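Local coordinates for uncharacterized protein (Bacteroides ovatus, PDB 4ID2), which is of unknown function, belongs to the DUF4738 family and folds into a beta-barrel-like structure, at residues Q119-A125 with P137-T143; G25-M29 with D66-N71; K43-L48 with L75-G80; D70-L75 with S106-I111; V84-F89 with I142-M148. All blocks are in the same frame, centred on the assembly; numbering follows the deposited sequence.

In the fold
Along the chain, contact 2 closes before contact 1 opens, and contact 1 is nested inside the loop closed by contact 5. Strand 67-79 of the mixed sheet runs through contacts 2, 4 and 3: contact 2 pairs it with strand 26-27, contact 3 with strand 43-53. Contact 1 is the hairpin of strands 121-128 and 134-142 in the antiparallel sheet. Contacts 4 and 5 join the two sheets. Contacts 2 and 3 lie on opposite sides of the chain's centre, their centres about 31 Å apart. Contacts 1 and 5 are close, with centres about 10 Å apart, and share I142 and T143. Together they outline a beta-barrel-like body with apolar side chains between its sheets.

Contact 1: residues Q119-A125 with P137-T143; sequences QGIVYAA and PLSITIT
Strands 121-125 and 137-142 pair antiparallel, and six backbone hydrogen bonds hold them. I121 and I142 form a reciprocal pair of backbone hydrogen bonds, with I121 N to I142 O at 2.7 Å. Y123 and I140 do the same, with Y123 N 2.8 Å from I140 O. A125 and L138 form the third such pair. There A125 N sits well above the carbonyl plane of L138, 48° out of it. Side chains alternate between two faces. On one, the Y123 and I142 side chains cross at a slant, with CE1 of Y123 3.8 Å from CD1 of I142. CG of Y123 lies beside the backbone N (chi1 -74°), and I140 O lies at the ring edge, in plane. The A125 methyl CB meets CD1 of I140 at 4.0 Å. On the other face V122 and T141 lie side by side, with CG2 of V122 3.9 Å from OG1 of T141. At the end of the pairing, G120 CA is 3.4 Å from I142 O, a CA-H...O contact. Further out, Y123 OH bonds S47 OG in the mixed sheet, and Q151 NE2 bonds OG of S139 and OG1 of T141. I111 packs against Y123, A125 and I140. The chemistry is that of a beta hairpin with one apolar face turned to the other sheet, where the buried hydroxyl of Y123 is satisfied by a serine.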
# COMPACT_ATOMS: atom_id res chain seq x y z
N GLN A 119 7.21 22.48 -0.97
CA GLN A 119 7.38 22.32 -2.42
C GLN A 119 6.30 23.10 -3.16
O GLN A 119 6.62 23.95 -3.99
CB GLN A 119 7.35 20.83 -2.84
CG GLN A 119 8.70 20.11 -2.70
CD GLN A 119 9.17 19.96 -1.27
OE1 GLN A 119 8.37 19.84 -0.33
NE2 GLN A 119 10.48 19.91 -1.08
N GLY A 120 5.05 22.82 -2.82
CA GLY A 120 3.92 23.50 -3.45
C GLY A 120 2.57 23.01 -2.98
O GLY A 120 2.44 22.38 -1.93
N ILE A 121 1.54 23.32 -3.77
CA ILE A 121 0.16 22.94 -3.54
C ILE A 121 -0.00 21.52 -4.05
O ILE A 121 0.20 21.30 -5.24
CB ILE A 121 -0.79 23.94 -4.26
CG1 ILE A 121 -0.54 25.39 -3.76
CG2 ILE A 121 -2.26 23.55 -4.07
CD1 ILE A 121 -1.00 26.43 -4.67
N VAL A 122 -0.37 20.57 -3.18
CA VAL A 122 -0.49 19.16 -3.56
C VAL A 122 -1.95 18.78 -3.78
O VAL A 122 -2.80 19.07 -2.94
CB VAL A 122 0.16 18.25 -2.50
CG1 VAL A 122 0.03 16.77 -2.89
CG2 VAL A 122 1.62 18.62 -2.30
N TYR A 123 -2.22 18.09 -4.90
CA TYR A 123 -3.53 17.56 -5.26
C TYR A 123 -3.47 16.06 -5.26
O TYR A 123 -2.50 15.50 -5.76
CB TYR A 123 -3.97 18.03 -6.64
CG TYR A 123 -4.40 19.48 -6.70
CD1 TYR A 123 -3.46 20.50 -6.73
CD2 TYR A 123 -5.74 19.83 -6.75
CE1 TYR A 123 -3.85 21.84 -6.74
CE2 TYR A 123 -6.14 21.17 -6.76
CZ TYR A 123 -5.19 22.17 -6.79
OH TYR A 123 -5.57 23.48 -6.81
N ALA A 124 -4.49 15.40 -4.72
CA ALA A 124 -4.58 13.95 -4.78
C ALA A 124 -5.25 13.63 -6.09
O ALA A 124 -6.23 14.30 -6.43
CB ALA A 124 -5.37 13.40 -3.60
N ALA A 125 -4.70 12.71 -6.86
CA ALA A 125 -5.25 12.33 -8.16
C ALA A 125 -5.47 10.84 -8.20
O ALA A 125 -4.75 10.09 -7.54
CB ALA A 125 -4.31 12.76 -9.27
N PRO A 137 -3.63 5.55 -6.53
CA PRO A 137 -3.37 6.91 -6.03
C PRO A 137 -2.18 7.55 -6.73
O PRO A 137 -1.15 6.90 -6.93
CB PRO A 137 -3.11 6.68 -4.54
CG PRO A 137 -2.58 5.30 -4.46
CD PRO A 137 -3.19 4.52 -5.57
N LEU A 138 -2.34 8.81 -7.14
CA LEU A 138 -1.30 9.62 -7.81
C LEU A 138 -1.32 11.02 -7.19
O LEU A 138 -2.24 11.32 -6.42
CB LEU A 138 -1.57 9.69 -9.33
CG LEU A 138 -1.73 8.35 -10.06
CD1 LEU A 138 -2.71 8.46 -11.22
CD2 LEU A 138 -0.40 7.81 -10.53
N SER A 139 -0.36 11.89 -7.52
CA SER A 139 -0.38 13.26 -6.98
C SER A 139 0.16 14.29 -7.97
O SER A 139 0.97 13.96 -8.82
CB SER A 139 0.40 13.34 -5.68
OG SER A 139 1.72 12.89 -5.86
N ILE A 140 -0.38 15.54 -7.89
CA ILE A 140 0.01 16.69 -8.71
C ILE A 140 0.48 17.76 -7.75
O ILE A 140 -0.28 18.12 -6.86
CB ILE A 140 -1.17 17.22 -9.58
CG1 ILE A 140 -1.84 16.12 -10.43
CG2 ILE A 140 -0.74 18.41 -10.46
CD1 ILE A 140 -3.29 16.40 -10.65
N THR A 141 1.71 18.27 -7.92
CA THR A 141 2.23 19.34 -7.06
C THR A 141 2.39 20.58 -7.93
O THR A 141 3.03 20.50 -8.97
CB THR A 141 3.53 18.91 -6.38
OG1 THR A 141 3.30 17.70 -5.68
CG2 THR A 141 4.07 19.97 -5.42
N ILE A 142 1.78 21.71 -7.52
CA ILE A 142 1.86 22.97 -8.27
C ILE A 142 2.54 24.01 -7.39
O ILE A 142 2.11 24.23 -6.26
CB ILE A 142 0.46 23.44 -8.74
CG1 ILE A 142 -0.18 22.40 -9.67
CG2 ILE A 142 0.57 24.80 -9.46
CD1 ILE A 142 -1.68 22.47 -9.75
N THR A 143 3.61 24.66 -7.91
CA THR A 143 4.32 25.69 -7.14
C THR A 143 3.56 27.00 -7.24
O THR A 143 2.64 27.12 -8.04
CB THR A 143 5.76 25.85 -7.63
OG1 THR A 143 5.75 26.37 -8.97
CG2 THR A 143 6.56 24.56 -7.57

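Contact 2: residues G25-M29 with D66-N71; sequences GLQRM and DTYVDN
The Y68 ring is met obliquely by the Q27 side chain, whose CB is 3.6 Å from CD2 of Y68. The Q27 amide stands nearly perpendicular to that ring, its plane 89° away. It is also almost square to the D66 carboxylate, and its OE1 comes 3.7 Å from CB of D66. The bend of the Q27 chain at chi2 (71°) carries the amide past the ring toward D66. CB of R28 packs on CG1 of V69 at 3.3 Å. The R28 guanidinium is only obliquely near that methyl, and its NH2 forms a salt bridge with D55. The N71 amide, whose polar partner is L108 O, meets the selenium of M29, a selenomethionine, with SE 3.6 Å from ND2 of N71. Two backbone hydrogen bonds join the segments: Q27 N to T67 O at 3.1 Å, and V69 N to Q27 O at 3.0 Å. Beyond V69 a water takes over. It accepts from M29 N at 2.8 Å and donates to V69 O and to OD1 of N71. This is a short parallel beta bridge, Q27 with Y68, by which the first modelled residues are added to strand 67-79 at the surface of the mixed sheet.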
# COMPACT_ATOMS: atom_id res chain seq x y z
N GLY A 25 -24.60 -0.96 -23.51
CA GLY A 25 -24.42 0.33 -24.16
C GLY A 25 -23.15 1.06 -23.74
O GLY A 25 -22.29 0.50 -23.04
N LEU A 26 -23.04 2.34 -24.14
CA LEU A 26 -21.88 3.20 -23.86
C LEU A 26 -22.05 3.92 -22.51
O LEU A 26 -22.73 4.94 -22.42
CB LEU A 26 -21.72 4.20 -25.02
CG LEU A 26 -20.46 5.06 -25.03
CD1 LEU A 26 -19.21 4.20 -25.22
CD2 LEU A 26 -20.53 6.09 -26.14
N GLN A 27 -21.41 3.38 -21.45
CA GLN A 27 -21.49 3.93 -20.09
C GLN A 27 -20.63 5.17 -19.90
O GLN A 27 -19.51 5.22 -20.41
CB GLN A 27 -21.07 2.87 -19.03
CG GLN A 27 -22.22 2.00 -18.53
CD GLN A 27 -22.70 1.02 -19.57
OE1 GLN A 27 -22.14 -0.07 -19.73
NE2 GLN A 27 -23.75 1.37 -20.30
N ARG A 28 -21.12 6.15 -19.13
CA ARG A 28 -20.37 7.36 -18.82
C ARG A 28 -20.64 7.84 -17.39
O ARG A 28 -21.72 7.60 -16.84
CB ARG A 28 -20.65 8.47 -19.84
CG ARG A 28 -22.08 8.97 -19.92
CD ARG A 28 -22.17 10.07 -20.97
NE ARG A 28 -21.91 9.55 -22.32
CZ ARG A 28 -21.68 10.30 -23.40
NH1 ARG A 28 -21.65 11.63 -23.31
NH2 ARG A 28 -21.46 9.73 -24.58
N MSE A 29 -19.63 8.47 -16.80
CA MSE A 29 -19.69 8.96 -15.41
C MSE A 29 -20.34 10.34 -15.33
O MSE A 29 -20.31 11.10 -16.30
CB MSE A 29 -18.28 9.03 -14.79
CG MSE A 29 -17.72 7.66 -14.47
SE MSE A 29 -16.01 7.77 -13.60
CE MSE A 29 -16.53 7.99 -11.71
N ASP A 66 -18.35 -4.32 -21.15
CA ASP A 66 -19.00 -3.01 -21.10
C ASP A 66 -17.98 -1.91 -21.44
O ASP A 66 -16.93 -1.85 -20.81
CB ASP A 66 -19.59 -2.74 -19.70
CG ASP A 66 -20.71 -3.67 -19.27
OD1 ASP A 66 -21.40 -4.22 -20.17
OD2 ASP A 66 -20.93 -3.81 -18.05
N THR A 67 -18.30 -1.06 -22.43
CA THR A 67 -17.41 0.02 -22.85
C THR A 67 -17.72 1.30 -22.05
O THR A 67 -18.87 1.70 -21.96
CB THR A 67 -17.54 0.26 -24.36
OG1 THR A 67 -18.91 0.23 -24.74
CG2 THR A 67 -16.79 -0.79 -25.16
N TYR A 68 -16.67 1.93 -21.49
CA TYR A 68 -16.79 3.15 -20.70
C TYR A 68 -16.07 4.31 -21.39
O TYR A 68 -14.96 4.12 -21.89
CB TYR A 68 -16.18 2.94 -19.30
CG TYR A 68 -16.89 1.87 -18.49
CD1 TYR A 68 -16.58 0.52 -18.66
CD2 TYR A 68 -17.87 2.20 -17.57
CE1 TYR A 68 -17.23 -0.47 -17.93
CE2 TYR A 68 -18.52 1.22 -16.82
CZ TYR A 68 -18.20 -0.11 -17.01
OH TYR A 68 -18.84 -1.11 -16.29
N VAL A 69 -16.68 5.51 -21.41
CA VAL A 69 -16.04 6.71 -21.97
C VAL A 69 -15.16 7.30 -20.85
O VAL A 69 -15.57 7.33 -19.69
CB VAL A 69 -17.04 7.73 -22.57
CG1 VAL A 69 -17.75 8.52 -21.49
CG2 VAL A 69 -16.34 8.70 -23.51
N ASP A 70 -13.94 7.71 -21.21
CA ASP A 70 -12.98 8.26 -20.24
C ASP A 70 -13.31 9.74 -19.96
O ASP A 70 -14.11 10.35 -20.68
CB ASP A 70 -11.55 8.10 -20.77
CG ASP A 70 -10.46 8.14 -19.73
OD1 ASP A 70 -10.76 8.44 -18.55
OD2 ASP A 70 -9.29 7.92 -20.09
N ASN A 71 -12.70 10.32 -18.91
CA ASN A 71 -12.95 11.70 -18.51
C ASN A 71 -11.75 12.61 -18.68
O ASN A 71 -10.61 12.16 -18.71
CB ASN A 71 -13.36 11.75 -17.03
CG ASN A 71 -14.53 10.87 -16.69
OD1 ASN A 71 -15.67 11.16 -17.05
ND2 ASN A 71 -14.29 9.76 -16.00
O HOH W 1 -17.34 9.05 -18.36

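Contact 3: residues K43-L48 with L75-G80; sequences KDYHSL and LHLTRG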
# COMPACT_ATOMS: atom_id res chain seq x y z
N LYS A 43 -0.88 33.71 0.98
CA LYS A 43 -1.71 34.29 -0.08
C LYS A 43 -2.94 33.41 -0.31
O LYS A 43 -2.82 32.19 -0.23
CB LYS A 43 -0.90 34.44 -1.38
CG LYS A 43 0.18 35.53 -1.32
CD LYS A 43 -0.40 36.94 -1.42
CE LYS A 43 0.67 38.00 -1.52
NZ LYS A 43 0.11 39.37 -1.55
N ASP A 44 -4.10 34.02 -0.59
CA ASP A 44 -5.37 33.31 -0.82
C ASP A 44 -5.46 32.74 -2.24
O ASP A 44 -5.27 33.48 -3.21
CB ASP A 44 -6.55 34.27 -0.60
CG ASP A 44 -6.69 34.81 0.81
OD1 ASP A 44 -6.55 34.02 1.76
OD2 ASP A 44 -6.99 36.02 0.95
N TYR A 45 -5.79 31.44 -2.36
CA TYR A 45 -5.97 30.75 -3.65
C TYR A 45 -7.39 30.26 -3.81
O TYR A 45 -8.01 29.90 -2.82
CB TYR A 45 -5.04 29.53 -3.75
CG TYR A 45 -3.58 29.87 -3.93
CD1 TYR A 45 -2.84 30.40 -2.89
CD2 TYR A 45 -2.93 29.62 -5.14
CE1 TYR A 45 -1.50 30.74 -3.05
CE2 TYR A 45 -1.58 29.93 -5.30
CZ TYR A 45 -0.86 30.44 -4.24
OH TYR A 45 0.47 30.78 -4.39
N HIS A 46 -7.88 30.19 -5.05
CA HIS A 46 -9.18 29.62 -5.41
C HIS A 46 -8.90 28.51 -6.40
O HIS A 46 -8.19 28.74 -7.36
CB HIS A 46 -10.12 30.68 -6.03
CG HIS A 46 -10.78 31.59 -5.04
ND1 HIS A 46 -10.07 32.20 -4.03
CD2 HIS A 46 -12.06 32.02 -4.99
CE1 HIS A 46 -10.94 32.95 -3.37
NE2 HIS A 46 -12.16 32.85 -3.90
N SER A 47 -9.40 27.29 -6.14
CA SER A 47 -9.15 26.15 -7.01
C SER A 47 -10.45 25.56 -7.49
O SER A 47 -11.22 25.05 -6.68
CB SER A 47 -8.35 25.09 -6.25
OG SER A 47 -8.13 23.94 -7.04
N LEU A 48 -10.71 25.62 -8.80
CA LEU A 48 -11.92 25.04 -9.38
C LEU A 48 -11.52 23.80 -10.16
O LEU A 48 -10.61 23.88 -10.99
CB LEU A 48 -12.63 26.06 -10.29
CG LEU A 48 -13.90 25.57 -11.01
CD1 LEU A 48 -15.04 25.32 -10.03
CD2 LEU A 48 -14.34 26.57 -12.08
N LEU A 75 -8.50 21.77 -14.22
CA LEU A 75 -8.08 22.32 -12.93
C LEU A 75 -7.72 23.78 -13.17
O LEU A 75 -6.77 24.05 -13.90
CB LEU A 75 -6.89 21.51 -12.35
CG LEU A 75 -6.04 22.14 -11.22
CD1 LEU A 75 -6.87 22.67 -10.08
CD2 LEU A 75 -5.07 21.12 -10.64
N HIS A 76 -8.52 24.72 -12.63
CA HIS A 76 -8.28 26.16 -12.75
C HIS A 76 -7.89 26.72 -11.37
O HIS A 76 -8.74 26.88 -10.50
CB HIS A 76 -9.50 26.90 -13.32
CG HIS A 76 -9.19 28.29 -13.81
ND1 HIS A 76 -10.14 29.05 -14.45
CD2 HIS A 76 -8.03 29.00 -13.76
CE1 HIS A 76 -9.55 30.19 -14.77
NE2 HIS A 76 -8.28 30.21 -14.38
N LEU A 77 -6.59 26.98 -11.18
CA LEU A 77 -6.05 27.52 -9.94
C LEU A 77 -5.76 29.00 -10.10
O LEU A 77 -5.04 29.37 -11.02
CB LEU A 77 -4.75 26.77 -9.58
CG LEU A 77 -4.05 27.19 -8.28
CD1 LEU A 77 -4.96 27.00 -7.08
CD2 LEU A 77 -2.75 26.42 -8.10
N THR A 78 -6.31 29.85 -9.21
CA THR A 78 -6.09 31.30 -9.28
C THR A 78 -5.64 31.86 -7.94
O THR A 78 -5.90 31.26 -6.91
CB THR A 78 -7.36 32.03 -9.75
OG1 THR A 78 -8.39 31.85 -8.79
CG2 THR A 78 -7.85 31.54 -11.10
N ARG A 79 -4.93 32.99 -7.97
CA ARG A 79 -4.47 33.72 -6.79
C ARG A 79 -4.81 35.18 -7.05
O ARG A 79 -4.07 35.86 -7.76
CB ARG A 79 -2.96 33.49 -6.55
CG ARG A 79 -2.41 34.21 -5.33
CD ARG A 79 -0.90 34.11 -5.17
NE ARG A 79 -0.18 34.56 -6.37
CZ ARG A 79 0.51 33.79 -7.22
NH1 ARG A 79 0.62 32.48 -7.01
NH2 ARG A 79 1.11 34.33 -8.27
N GLY A 80 -5.99 35.60 -6.59
CA GLY A 80 -6.50 36.93 -6.86
C GLY A 80 -6.91 37.02 -8.32
O GLY A 80 -7.57 36.11 -8.83
O HOH W 2 -7.59 34.26 -4.66
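Strands 43-48 and 75-79 are antiparallel neighbours in the mixed sheet, 161° between their directions. Backbone bonds come in two pairs. H46 and T78 bond each other both ways, and so do L48 and H76, where H76 N is 2.8 Å from L48 O. Beyond the H46-T78 pair, a water bridges D44 O and G80 N. Apolar packing gathers on the face of Y45 and L77. CD1 of L77 lies at the edge of the Y45 ring, 3.8 Å from its CD2. Separately, CD1 of L75 touches OG of S47 at 3.5 Å, a van der Waals contact. R79 makes a CH-pi contact: its CB is 4.2 Å from the centroid of the Y45 ring, over one face. F38 also meets this ring, nearly parallel to it. Charge comes from the guanidinium of R79, whose NH2 makes a salt bridge with E82. NH1 hydrogen-bonds A144 O. The chain bends at chi3 (54°), and NH1 also hydrogen-bonds Y45 OH, at 3.1 Å and 19° out of the guanidinium plane.

Contact 4: residues D70-L75 with S106-I111; sequences DNKIVL and SILEGI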
# COMPACT_ATOMS: atom_id res chain seq x y z
N ASP A 70 -13.94 7.71 -21.21
CA ASP A 70 -12.98 8.26 -20.24
C ASP A 70 -13.31 9.74 -19.96
O ASP A 70 -14.11 10.35 -20.68
CB ASP A 70 -11.55 8.10 -20.77
CG ASP A 70 -10.46 8.14 -19.73
OD1 ASP A 70 -10.76 8.44 -18.55
OD2 ASP A 70 -9.29 7.92 -20.09
N ASN A 71 -12.70 10.32 -18.91
CA ASN A 71 -12.95 11.70 -18.51
C ASN A 71 -11.75 12.61 -18.68
O ASN A 71 -10.61 12.16 -18.71
CB ASN A 71 -13.36 11.75 -17.03
CG ASN A 71 -14.53 10.87 -16.69
OD1 ASN A 71 -15.67 11.16 -17.05
ND2 ASN A 71 -14.29 9.76 -16.00
N LYS A 72 -12.04 13.92 -18.73
CA LYS A 72 -11.05 14.99 -18.69
C LYS A 72 -11.33 15.76 -17.41
O LYS A 72 -12.49 15.80 -16.98
CB LYS A 72 -11.09 15.90 -19.94
CG LYS A 72 -12.35 16.75 -20.10
CD LYS A 72 -12.29 17.57 -21.39
CE LYS A 72 -13.52 18.42 -21.57
NZ LYS A 72 -13.42 19.28 -22.77
N ILE A 73 -10.30 16.36 -16.79
CA ILE A 73 -10.49 17.15 -15.59
C ILE A 73 -9.84 18.50 -15.80
O ILE A 73 -8.62 18.56 -15.95
CB ILE A 73 -9.96 16.44 -14.31
CG1 ILE A 73 -10.85 15.21 -13.99
CG2 ILE A 73 -9.97 17.41 -13.13
CD1 ILE A 73 -10.46 14.40 -12.82
N VAL A 74 -10.62 19.59 -15.78
CA VAL A 74 -10.07 20.93 -15.91
C VAL A 74 -9.77 21.43 -14.50
O VAL A 74 -10.68 21.51 -13.69
CB VAL A 74 -11.02 21.89 -16.67
CG1 VAL A 74 -10.44 23.31 -16.71
CG2 VAL A 74 -11.30 21.38 -18.08
N LEU A 75 -8.50 21.77 -14.22
CA LEU A 75 -8.08 22.32 -12.93
C LEU A 75 -7.72 23.78 -13.17
O LEU A 75 -6.77 24.05 -13.90
CB LEU A 75 -6.89 21.51 -12.35
CG LEU A 75 -6.04 22.14 -11.22
CD1 LEU A 75 -6.87 22.67 -10.08
CD2 LEU A 75 -5.07 21.12 -10.64
N SER A 106 -7.65 1.85 -17.42
CA SER A 106 -8.23 2.68 -16.35
C SER A 106 -8.88 3.96 -16.88
O SER A 106 -8.66 4.32 -18.03
CB SER A 106 -7.14 3.06 -15.35
OG SER A 106 -6.30 4.10 -15.82
N ILE A 107 -9.65 4.67 -16.02
CA ILE A 107 -10.28 5.95 -16.39
C ILE A 107 -9.94 7.02 -15.35
O ILE A 107 -9.90 6.71 -14.15
CB ILE A 107 -11.82 5.84 -16.60
CG1 ILE A 107 -12.54 5.29 -15.37
CG2 ILE A 107 -12.14 5.01 -17.84
CD1 ILE A 107 -14.05 5.42 -15.44
N LEU A 108 -9.71 8.28 -15.79
CA LEU A 108 -9.41 9.38 -14.87
C LEU A 108 -10.63 9.61 -13.99
O LEU A 108 -11.71 9.88 -14.51
CB LEU A 108 -9.02 10.67 -15.63
CG LEU A 108 -8.62 11.87 -14.76
CD1 LEU A 108 -7.40 11.55 -13.89
CD2 LEU A 108 -8.34 13.09 -15.60
N GLU A 109 -10.48 9.42 -12.69
CA GLU A 109 -11.59 9.50 -11.74
C GLU A 109 -11.69 10.86 -11.08
O GLU A 109 -12.80 11.33 -10.88
CB GLU A 109 -11.41 8.43 -10.65
CG GLU A 109 -12.64 8.24 -9.76
CD GLU A 109 -12.46 7.29 -8.59
OE1 GLU A 109 -11.34 7.21 -8.03
OE2 GLU A 109 -13.47 6.67 -8.18
N GLY A 110 -10.58 11.40 -10.61
CA GLY A 110 -10.64 12.65 -9.87
C GLY A 110 -9.30 13.29 -9.57
O GLY A 110 -8.27 12.62 -9.57
N ILE A 111 -9.34 14.61 -9.34
CA ILE A 111 -8.20 15.44 -8.93
C ILE A 111 -8.76 16.31 -7.81
O ILE A 111 -9.77 16.99 -8.02
CB ILE A 111 -7.55 16.23 -10.10
CG1 ILE A 111 -6.87 15.26 -11.10
CG2 ILE A 111 -6.54 17.24 -9.56
CD1 ILE A 111 -6.44 15.85 -12.47
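Strands 71-75 and 107-111 run roughly parallel, 31° apart in direction, with axes 6.6 Å apart at closest approach. They face each other as members of two sheets, and side chains make the contact. At one end, D70 OD1 accepts L108 N at 3.0 Å with its syn lone pair. The backbone N of N71 also bonds OD1 of D70, at 2.7 Å from above the carboxylate plane, so two N-H groups hold that oxygen. CB of I107 lies beside it, at 3.4 Å. N71 ND2 returns a bond to L108 O, also at 3.0 Å and nearly in line with the carbonyl. The backbone of L108 is thus gripped at both its N-H and its C=O. Further along the chemistry is apolar. I73 points across and spreads its branches: CG1 meets CD2 of L108 at 3.7 Å, CG2 meets CD1 of I111 at 3.9 Å, and CD1 rests on CA of G110 at 3.4 Å. E109 and G110 form a classic beta bulge opposite S126. Strand 43-53 flanks strand 67-79, and R51 NH2 bonds E109 O. Strand 82-89 borders it too, with F89 against I111, while strand 121-128 lies next to strand 107-116.

Contact 5: residues V84-F89 with I142-M148; sequences VLNKTF and ITADGKM
V84 and L85 pack on the turn between strands 134-142 and 148-158, which has I142 and M148 at its ends. With chi1 at 173°, CG1 of V84 is set against the turn backbone, 3.7 Å from A144 O. G146 CA comes 3.6 Å from V84 O. The two methyls of L85 divide the work: CD2 meets CD1 of I142 at 4.0 Å, and CD1 meets CB of M148 at 4.0 Å. M148, a selenomethionine, reaches F89 from the opposite direction. Its selenium lies at the ring edge, 3.7 Å from CZ of F89, a Met-aromatic contact. K87 CD lies over one face of this ring, toward the rim. The solvent side is the tip of the type I beta turn from T143 to G146. The exposed D145 and K147 there make no contact with strand 85-89. T143 OG1 steadies the turn, donating to D145 OD1 at 2.6 Å and accepting K147 N. The segments therefore meet through dispersion and the selenium-ring edge, while several polar groups of the turn bond one another.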
# COMPACT_ATOMS: atom_id res chain seq x y z
N VAL A 84 -2.73 30.94 -11.82
CA VAL A 84 -1.48 30.22 -11.58
C VAL A 84 -1.40 29.03 -12.53
O VAL A 84 -0.34 28.78 -13.11
CB VAL A 84 -1.38 29.79 -10.09
CG1 VAL A 84 -0.16 28.90 -9.84
CG2 VAL A 84 -1.34 31.03 -9.19
N LEU A 85 -2.51 28.31 -12.71
CA LEU A 85 -2.58 27.16 -13.60
C LEU A 85 -3.99 26.95 -14.13
O LEU A 85 -4.95 27.03 -13.36
CB LEU A 85 -2.12 25.90 -12.85
CG LEU A 85 -2.04 24.62 -13.70
CD1 LEU A 85 -0.67 23.99 -13.62
CD2 LEU A 85 -3.11 23.62 -13.28
N ASN A 86 -4.12 26.67 -15.43
CA ASN A 86 -5.39 26.36 -16.08
C ASN A 86 -5.12 25.24 -17.08
O ASN A 86 -4.81 25.50 -18.23
CB ASN A 86 -5.99 27.60 -16.75
CG ASN A 86 -7.34 27.36 -17.38
OD1 ASN A 86 -8.23 26.79 -16.76
ND2 ASN A 86 -7.52 27.75 -18.63
N LYS A 87 -5.16 23.98 -16.60
CA LYS A 87 -4.84 22.81 -17.41
C LYS A 87 -5.99 21.83 -17.53
O LYS A 87 -6.67 21.57 -16.55
CB LYS A 87 -3.65 22.07 -16.77
CG LYS A 87 -3.15 20.89 -17.61
CD LYS A 87 -1.75 20.49 -17.23
CE LYS A 87 -1.31 19.23 -17.93
NZ LYS A 87 -1.18 19.41 -19.40
N THR A 88 -6.14 21.24 -18.73
CA THR A 88 -7.08 20.15 -18.96
C THR A 88 -6.28 18.87 -18.72
O THR A 88 -5.28 18.63 -19.40
CB THR A 88 -7.69 20.21 -20.36
OG1 THR A 88 -8.41 21.43 -20.48
CG2 THR A 88 -8.62 19.03 -20.64
N PHE A 89 -6.68 18.09 -17.72
CA PHE A 89 -6.01 16.85 -17.37
C PHE A 89 -6.71 15.63 -17.95
O PHE A 89 -7.94 15.60 -18.02
CB PHE A 89 -5.91 16.64 -15.84
CG PHE A 89 -4.78 17.39 -15.18
CD1 PHE A 89 -3.52 16.84 -15.13
CD2 PHE A 89 -4.99 18.62 -14.60
CE1 PHE A 89 -2.47 17.53 -14.52
CE2 PHE A 89 -3.94 19.30 -13.97
CZ PHE A 89 -2.70 18.74 -13.93
N ILE A 142 1.78 21.71 -7.52
CA ILE A 142 1.86 22.97 -8.27
C ILE A 142 2.54 24.01 -7.39
O ILE A 142 2.11 24.23 -6.26
CB ILE A 142 0.46 23.44 -8.74
CG1 ILE A 142 -0.18 22.40 -9.67
CG2 ILE A 142 0.57 24.80 -9.46
CD1 ILE A 142 -1.68 22.47 -9.75
N THR A 143 3.61 24.66 -7.91
CA THR A 143 4.32 25.69 -7.14
C THR A 143 3.56 27.00 -7.24
O THR A 143 2.64 27.12 -8.04
CB THR A 143 5.76 25.85 -7.63
OG1 THR A 143 5.75 26.37 -8.97
CG2 THR A 143 6.56 24.56 -7.57
N ALA A 144 3.97 28.00 -6.44
CA ALA A 144 3.32 29.31 -6.46
C ALA A 144 3.47 30.01 -7.82
O ALA A 144 2.56 30.74 -8.23
CB ALA A 144 3.90 30.19 -5.36
N ASP A 145 4.58 29.74 -8.56
CA ASP A 145 4.79 30.32 -9.89
C ASP A 145 4.27 29.37 -11.03
O ASP A 145 4.66 29.54 -12.18
CB ASP A 145 6.28 30.70 -10.12
CG ASP A 145 7.25 29.54 -10.21
OD1 ASP A 145 7.05 28.54 -9.49
OD2 ASP A 145 8.26 29.67 -10.95
N GLY A 146 3.38 28.43 -10.71
CA GLY A 146 2.76 27.56 -11.70
C GLY A 146 3.55 26.38 -12.22
O GLY A 146 3.06 25.72 -13.15
N LYS A 147 4.75 26.07 -11.67
CA LYS A 147 5.51 24.90 -12.13
C LYS A 147 4.84 23.65 -11.58
O LYS A 147 4.65 23.55 -10.37
CB LYS A 147 7.00 24.96 -11.74
CG LYS A 147 7.77 26.04 -12.49
CD LYS A 147 9.20 26.18 -11.99
CE LYS A 147 9.99 27.17 -12.81
NZ LYS A 147 11.35 27.39 -12.25
N MSE A 148 4.41 22.75 -12.46
CA MSE A 148 3.66 21.57 -12.09
C MSE A 148 4.49 20.29 -12.23
O MSE A 148 5.24 20.15 -13.19
CB MSE A 148 2.42 21.50 -12.97
CG MSE A 148 1.41 20.46 -12.53
SE MSE A 148 0.94 19.22 -13.90
CE MSE A 148 2.69 18.50 -14.38